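Local coordinates for protein ectonucleotide pyrophosphatase/phosphodiesterase family member 5 (PDB 5VEO) that probably hydrolyses phosphodiester or pyrophosphate bonds at a zinc-dependent active site, within a narrow range of nucleotide substrates, the copy here being inactive and bound to AMP, at residues His276-Ile287 with Val299-Trp310. The protein carries 1 engineered substitution. Sequence-based numbering, arbitrary orientation.
Sequences HPNLTVYKKEEI and VQPIVAVADEGW. With NAG (2-acetamido-2-deoxy-beta-D-glucopyranose), chain B.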
loop_
_atom_site.group_PDB
_atom_site.type_symbol
_atom_site.label_atom_id
_atom_site.label_comp_id
_atom_site.label_asym_id
_atom_site.label_seq_id
_atom_site.Cartn_x
_atom_site.Cartn_y
_atom_site.Cartn_z
ATOM N N HIS A 276 6.027 -19.909 20.275
ATOM C CA HIS A 276 5.959 -20.551 18.974
ATOM C C HIS A 276 7.166 -20.108 18.156
ATOM O O HIS A 276 7.478 -18.907 18.124
ATOM C CB HIS A 276 4.664 -20.191 18.253
ATOM C CG HIS A 276 4.410 -21.037 17.055
ATOM N ND1 HIS A 276 5.157 -20.928 15.903
ATOM C CD2 HIS A 276 3.531 -22.047 16.846
ATOM C CE1 HIS A 276 4.742 -21.830 15.032
ATOM N NE2 HIS A 276 3.749 -22.517 15.576
ATOM N N PRO A 277 7.869 -21.030 17.491
ATOM C CA PRO A 277 9.112 -20.653 16.792
ATOM C C PRO A 277 8.902 -19.651 15.675
ATOM O O PRO A 277 9.853 -18.950 15.296
ATOM C CB PRO A 277 9.630 -21.992 16.243
ATOM C CG PRO A 277 8.424 -22.905 16.224
ATOM C CD PRO A 277 7.582 -22.472 17.388
ATOM N N ASN A 278 7.690 -19.558 15.130
ATOM C CA ASN A 278 7.436 -18.688 13.986
ATOM C C ASN A 278 6.640 -17.448 14.362
ATOM O O ASN A 278 6.135 -16.738 13.484
ATOM C CB ASN A 278 6.740 -19.477 12.876
ATOM C CG ASN A 278 7.600 -20.627 12.410
ATOM O OD1 ASN A 278 7.280 -21.786 12.634
ATOM N ND2 ASN A 278 8.731 -20.297 11.788
ATOM N N LEU A 279 6.576 -17.130 15.644
ATOM C CA LEU A 279 5.955 -15.899 16.118
ATOM C C LEU A 279 6.979 -15.163 16.969
ATOM O O LEU A 279 7.335 -15.627 18.060
ATOM C CB LEU A 279 4.692 -16.185 16.923
ATOM C CG LEU A 279 3.949 -14.927 17.339
ATOM C CD1 LEU A 279 3.272 -14.233 16.145
ATOM C CD2 LEU A 279 2.932 -15.282 18.373
ATOM N N THR A 280 7.455 -14.027 16.480
ATOM C CA THR A 280 8.436 -13.237 17.211
ATOM C C THR A 280 7.705 -12.116 17.931
ATOM O O THR A 280 7.097 -11.238 17.297
ATOM C CB THR A 280 9.522 -12.687 16.291
ATOM O OG1 THR A 280 10.165 -13.769 15.613
ATOM C CG2 THR A 280 10.563 -11.904 17.097
ATOM N N VAL A 281 7.782 -12.132 19.257
ATOM C CA VAL A 281 7.040 -11.199 20.096
ATOM C C VAL A 281 7.964 -10.056 20.500
ATOM O O VAL A 281 8.998 -10.284 21.147
ATOM C CB VAL A 281 6.470 -11.907 21.335
ATOM C CG1 VAL A 281 5.693 -10.925 22.195
ATOM C CG2 VAL A 281 5.590 -13.095 20.925
ATOM N N TYR A 282 7.571 -8.826 20.173
ATOM C CA TYR A 282 8.335 -7.636 20.522
ATOM C C TYR A 282 7.564 -6.766 21.506
ATOM O O TYR A 282 6.394 -6.462 21.291
ATOM C CB TYR A 282 8.638 -6.787 19.286
ATOM C CG TYR A 282 9.427 -7.462 18.199
ATOM C CD1 TYR A 282 10.815 -7.562 18.263
ATOM C CD2 TYR A 282 8.786 -7.973 17.082
ATOM C CE1 TYR A 282 11.529 -8.184 17.242
ATOM C CE2 TYR A 282 9.483 -8.586 16.075
ATOM C CZ TYR A 282 10.851 -8.682 16.149
ATOM O OH TYR A 282 11.526 -9.297 15.123
ATOM N N LYS A 283 8.223 -6.318 22.564
ATOM C CA LYS A 283 7.731 -5.121 23.230
ATOM C C LYS A 283 7.901 -3.943 22.295
ATOM O O LYS A 283 8.837 -3.893 21.510
ATOM C CB LYS A 283 8.491 -4.865 24.534
ATOM C CG LYS A 283 8.493 -6.036 25.438
ATOM C CD LYS A 283 9.171 -5.688 26.773
ATOM C CE LYS A 283 9.276 -6.912 27.654
ATOM N NZ LYS A 283 10.244 -6.713 28.785
ATOM N N LYS A 284 6.986 -2.982 22.386
ATOM C CA LYS A 284 7.020 -1.827 21.488
ATOM C C LYS A 284 8.424 -1.245 21.367
ATOM O O LYS A 284 8.923 -1.014 20.260
ATOM C CB LYS A 284 6.035 -0.764 21.985
ATOM C CG LYS A 284 5.971 0.526 21.166
ATOM C CD LYS A 284 4.893 1.422 21.759
ATOM C CE LYS A 284 4.724 2.765 21.058
ATOM N NZ LYS A 284 5.921 3.643 21.193
ATOM N N GLU A 285 9.081 -0.977 22.489
ATOM C CA GLU A 285 10.342 -0.265 22.336
ATOM C C GLU A 285 11.476 -1.165 21.845
ATOM O O GLU A 285 12.550 -0.644 21.540
ATOM C CB GLU A 285 10.705 0.458 23.647
ATOM C CG GLU A 285 9.610 1.473 24.133
ATOM C CD GLU A 285 9.156 2.529 23.099
ATOM O OE1 GLU A 285 9.937 2.918 22.203
ATOM O OE2 GLU A 285 7.996 2.991 23.202
ATOM N N GLU A 286 11.256 -2.476 21.674
ATOM C CA GLU A 286 12.269 -3.352 21.091
ATOM C C GLU A 286 11.965 -3.711 19.641
ATOM O O GLU A 286 12.684 -4.516 19.042
ATOM C CB GLU A 286 12.453 -4.615 21.933
ATOM C CG GLU A 286 11.240 -5.442 22.114
ATOM C CD GLU A 286 11.406 -6.458 23.205
ATOM O OE1 GLU A 286 12.141 -6.177 24.181
ATOM O OE2 GLU A 286 10.792 -7.527 23.093
ATOM N N ILE A 287 10.949 -3.098 19.042
ATOM C CA ILE A 287 10.658 -3.389 17.637
ATOM C C ILE A 287 11.861 -2.992 16.782
ATOM O O ILE A 287 12.458 -1.917 17.004
ATOM C CB ILE A 287 9.383 -2.648 17.192
ATOM C CG1 ILE A 287 8.170 -3.259 17.890
ATOM C CG2 ILE A 287 9.236 -2.654 15.675
ATOM C CD1 ILE A 287 6.890 -2.455 17.751
ATOM N N VAL A 299 1.244 2.365 17.773
ATOM C CA VAL A 299 1.902 1.069 17.871
ATOM C C VAL A 299 1.623 0.513 19.261
ATOM O O VAL A 299 1.914 1.158 20.283
ATOM C CB VAL A 299 3.403 1.187 17.590
ATOM C CG1 VAL A 299 4.092 -0.164 17.713
ATOM C CG2 VAL A 299 3.619 1.792 16.212
ATOM N N GLN A 300 1.012 -0.668 19.302
ATOM C CA GLN A 300 0.533 -1.220 20.558
ATOM C C GLN A 300 1.688 -1.713 21.430
ATOM O O GLN A 300 2.812 -1.880 20.951
ATOM C CB GLN A 300 -0.453 -2.352 20.285
ATOM C CG GLN A 300 -1.737 -1.888 19.593
ATOM C CD GLN A 300 -2.437 -0.802 20.378
ATOM O OE1 GLN A 300 -2.537 -0.875 21.606
ATOM N NE2 GLN A 300 -2.903 0.231 19.677
ATOM N N PRO A 301 1.431 -1.950 22.724
ATOM C CA PRO A 301 2.539 -2.294 23.636
ATOM C C PRO A 301 3.256 -3.579 23.286
ATOM O O PRO A 301 4.437 -3.731 23.629
ATOM C CB PRO A 301 1.849 -2.408 25.002
ATOM C CG PRO A 301 0.653 -1.549 24.900
ATOM C CD PRO A 301 0.182 -1.681 23.460
ATOM N N ILE A 302 2.561 -4.531 22.666
ATOM C CA ILE A 302 3.153 -5.784 22.218
ATOM C C ILE A 302 2.785 -5.944 20.755
ATOM O O ILE A 302 1.619 -5.774 20.381
ATOM C CB ILE A 302 2.657 -6.990 23.036
ATOM C CG1 ILE A 302 3.151 -6.885 24.480
ATOM C CG2 ILE A 302 3.131 -8.304 22.421
ATOM C CD1 ILE A 302 2.621 -7.959 25.416
ATOM N N VAL A 303 3.772 -6.280 19.943
ATOM C CA VAL A 303 3.576 -6.529 18.522
ATOM C C VAL A 303 4.233 -7.866 18.232
ATOM O O VAL A 303 5.436 -8.026 18.468
ATOM C CB VAL A 303 4.170 -5.413 17.650
ATOM C CG1 VAL A 303 4.082 -5.765 16.162
ATOM C CG2 VAL A 303 3.452 -4.111 17.898
ATOM N N ALA A 304 3.436 -8.834 17.767
ATOM C CA ALA A 304 3.898 -10.191 17.545
ATOM C C ALA A 304 3.823 -10.468 16.054
ATOM O O ALA A 304 2.742 -10.401 15.462
ATOM C CB ALA A 304 3.064 -11.195 18.339
ATOM N N VAL A 305 4.968 -10.784 15.456
ATOM C CA VAL A 305 5.115 -10.848 14.008
ATOM C C VAL A 305 5.295 -12.303 13.597
ATOM O O VAL A 305 6.248 -12.971 14.029
ATOM C CB VAL A 305 6.309 -10.009 13.525
ATOM C CG1 VAL A 305 6.433 -10.125 12.014
ATOM C CG2 VAL A 305 6.185 -8.559 13.984
ATOM N N ALA A 306 4.394 -12.789 12.750
ATOM C CA ALA A 306 4.530 -14.140 12.211
ATOM C C ALA A 306 5.535 -14.157 11.073
ATOM O O ALA A 306 5.618 -13.205 10.281
ATOM C CB ALA A 306 3.194 -14.670 11.705
ATOM N N ASP A 307 6.301 -15.245 11.003
ATOM C CA ASP A 307 7.193 -15.472 9.875
ATOM C C ASP A 307 6.401 -15.658 8.586
ATOM O O ASP A 307 5.214 -16.004 8.593
ATOM C CB ASP A 307 8.067 -16.701 10.107
ATOM C CG ASP A 307 9.101 -16.491 11.205
ATOM O OD1 ASP A 307 9.550 -15.322 11.440
ATOM O OD2 ASP A 307 9.476 -17.517 11.812
ATOM N N GLU A 308 7.091 -15.422 7.473
ATOM C CA GLU A 308 6.506 -15.547 6.145
ATOM C C GLU A 308 5.703 -16.839 5.988
ATOM O O GLU A 308 6.209 -17.940 6.226
ATOM C CB GLU A 308 7.615 -15.492 5.102
ATOM C CG GLU A 308 7.078 -15.370 3.725
ATOM C CD GLU A 308 8.154 -15.206 2.680
ATOM O OE1 GLU A 308 9.197 -15.885 2.757
ATOM O OE2 GLU A 308 7.925 -14.408 1.767
ATOM N N GLY A 309 4.451 -16.699 5.551
ATOM C CA GLY A 309 3.598 -17.834 5.255
ATOM C C GLY A 309 2.903 -18.452 6.449
ATOM O O GLY A 309 2.186 -19.450 6.279
ATOM N N TRP A 310 3.079 -17.881 7.637
ATOM C CA TRP A 310 2.398 -18.300 8.852
ATOM C C TRP A 310 1.215 -17.381 9.143
ATOM O O TRP A 310 1.249 -16.171 8.862
ATOM C CB TRP A 310 3.376 -18.316 10.039
ATOM C CG TRP A 310 4.278 -19.511 9.962
ATOM C CD1 TRP A 310 5.376 -19.659 9.178
ATOM C CD2 TRP A 310 4.086 -20.762 10.625
ATOM N NE1 TRP A 310 5.899 -20.918 9.325
ATOM C CE2 TRP A 310 5.132 -21.611 10.223
ATOM C CE3 TRP A 310 3.144 -21.233 11.539
ATOM C CZ2 TRP A 310 5.245 -22.918 10.679
ATOM C CZ3 TRP A 310 3.279 -22.520 12.020
ATOM C CH2 TRP A 310 4.321 -23.344 11.593
HETATM C C1 NAG B . 9.681 -21.272 11.327
HETATM C C2 NAG B . 10.677 -20.685 10.351
HETATM C C3 NAG B . 11.792 -21.693 10.033
HETATM C C4 NAG B . 12.371 -22.353 11.282
HETATM C C5 NAG B . 11.264 -22.825 12.207
HETATM C C6 NAG B . 11.776 -23.332 13.542
HETATM C C7 NAG B . 10.178 -19.156 8.472
HETATM C C8 NAG B . 9.397 -18.994 7.198
HETATM N N2 NAG B . 9.989 -20.306 9.121
HETATM O O3 NAG B . 12.835 -21.010 9.352
HETATM O O4 NAG B . 13.134 -23.497 10.884
HETATM O O5 NAG B . 10.379 -21.747 12.510
HETATM O O6 NAG B . 10.838 -24.264 14.055
HETATM O O7 NAG B . 10.945 -18.293 8.872
HETATM O O HOH W 1 10.628 -16.593 14.077
HETATM O O HOH W 2 8.788 -13.395 13.048
#
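Val299 meets Ile287 tip to tip ahead of the strand pairing, CG1 to CD1 at 3.6 Å, while the Lys284 chain, extended to CE and bent only at the last torsion, lays CD and CE against Val299 O and sends NZ to Glu285 OE2 and Lys294 O. Pro301 O accepts Lys284 N. From Ile302 to Ala306 the chain runs antiparallel to Leu279–Lys283, the edge strand of a four-stranded sheet; Val303 and Val305 each exchange two backbone bonds, with Tyr282 and Thr280. On the face toward helix 265-272, Ile302 CG2 packs on Val281 CG1 (3.7 Å) and Ala304 CB meets Leu279 CD1. On the other, Val305 CG2 lies in the plane of the Tyr282 ring, at its edge, 3.9 Å from CE2. Asp307 N binds Asn278 O, and its OD2 accepts Asn278 ND2 at 2.9 Å through the anti lone pair, nearly straight at 165°. That same ND2 carries the N-linked N-acetylglucosamine, Asn278 opening an Asn-Leu-Thr sequon. Trp310 slides beneath the amide, its plane 20° from it: Asn278 OD1 stands over one face and Asn278 CB lies 3.6 Å from the five-membered ring centroid, a CH-pi contact. His276, its chi1 of -168° setting CG opposite the backbone N, turns its edge to the indole in an offset edge-to-face pair, and its ND1 accepts Asn278 N. A serine in place of Trp310 would probably leave the glycosylated amide without its flat support and the imidazole without its ring partner. Asp307 OD2 near the amide plane and the indole against its face probably leave the glycan root little freedom to turn.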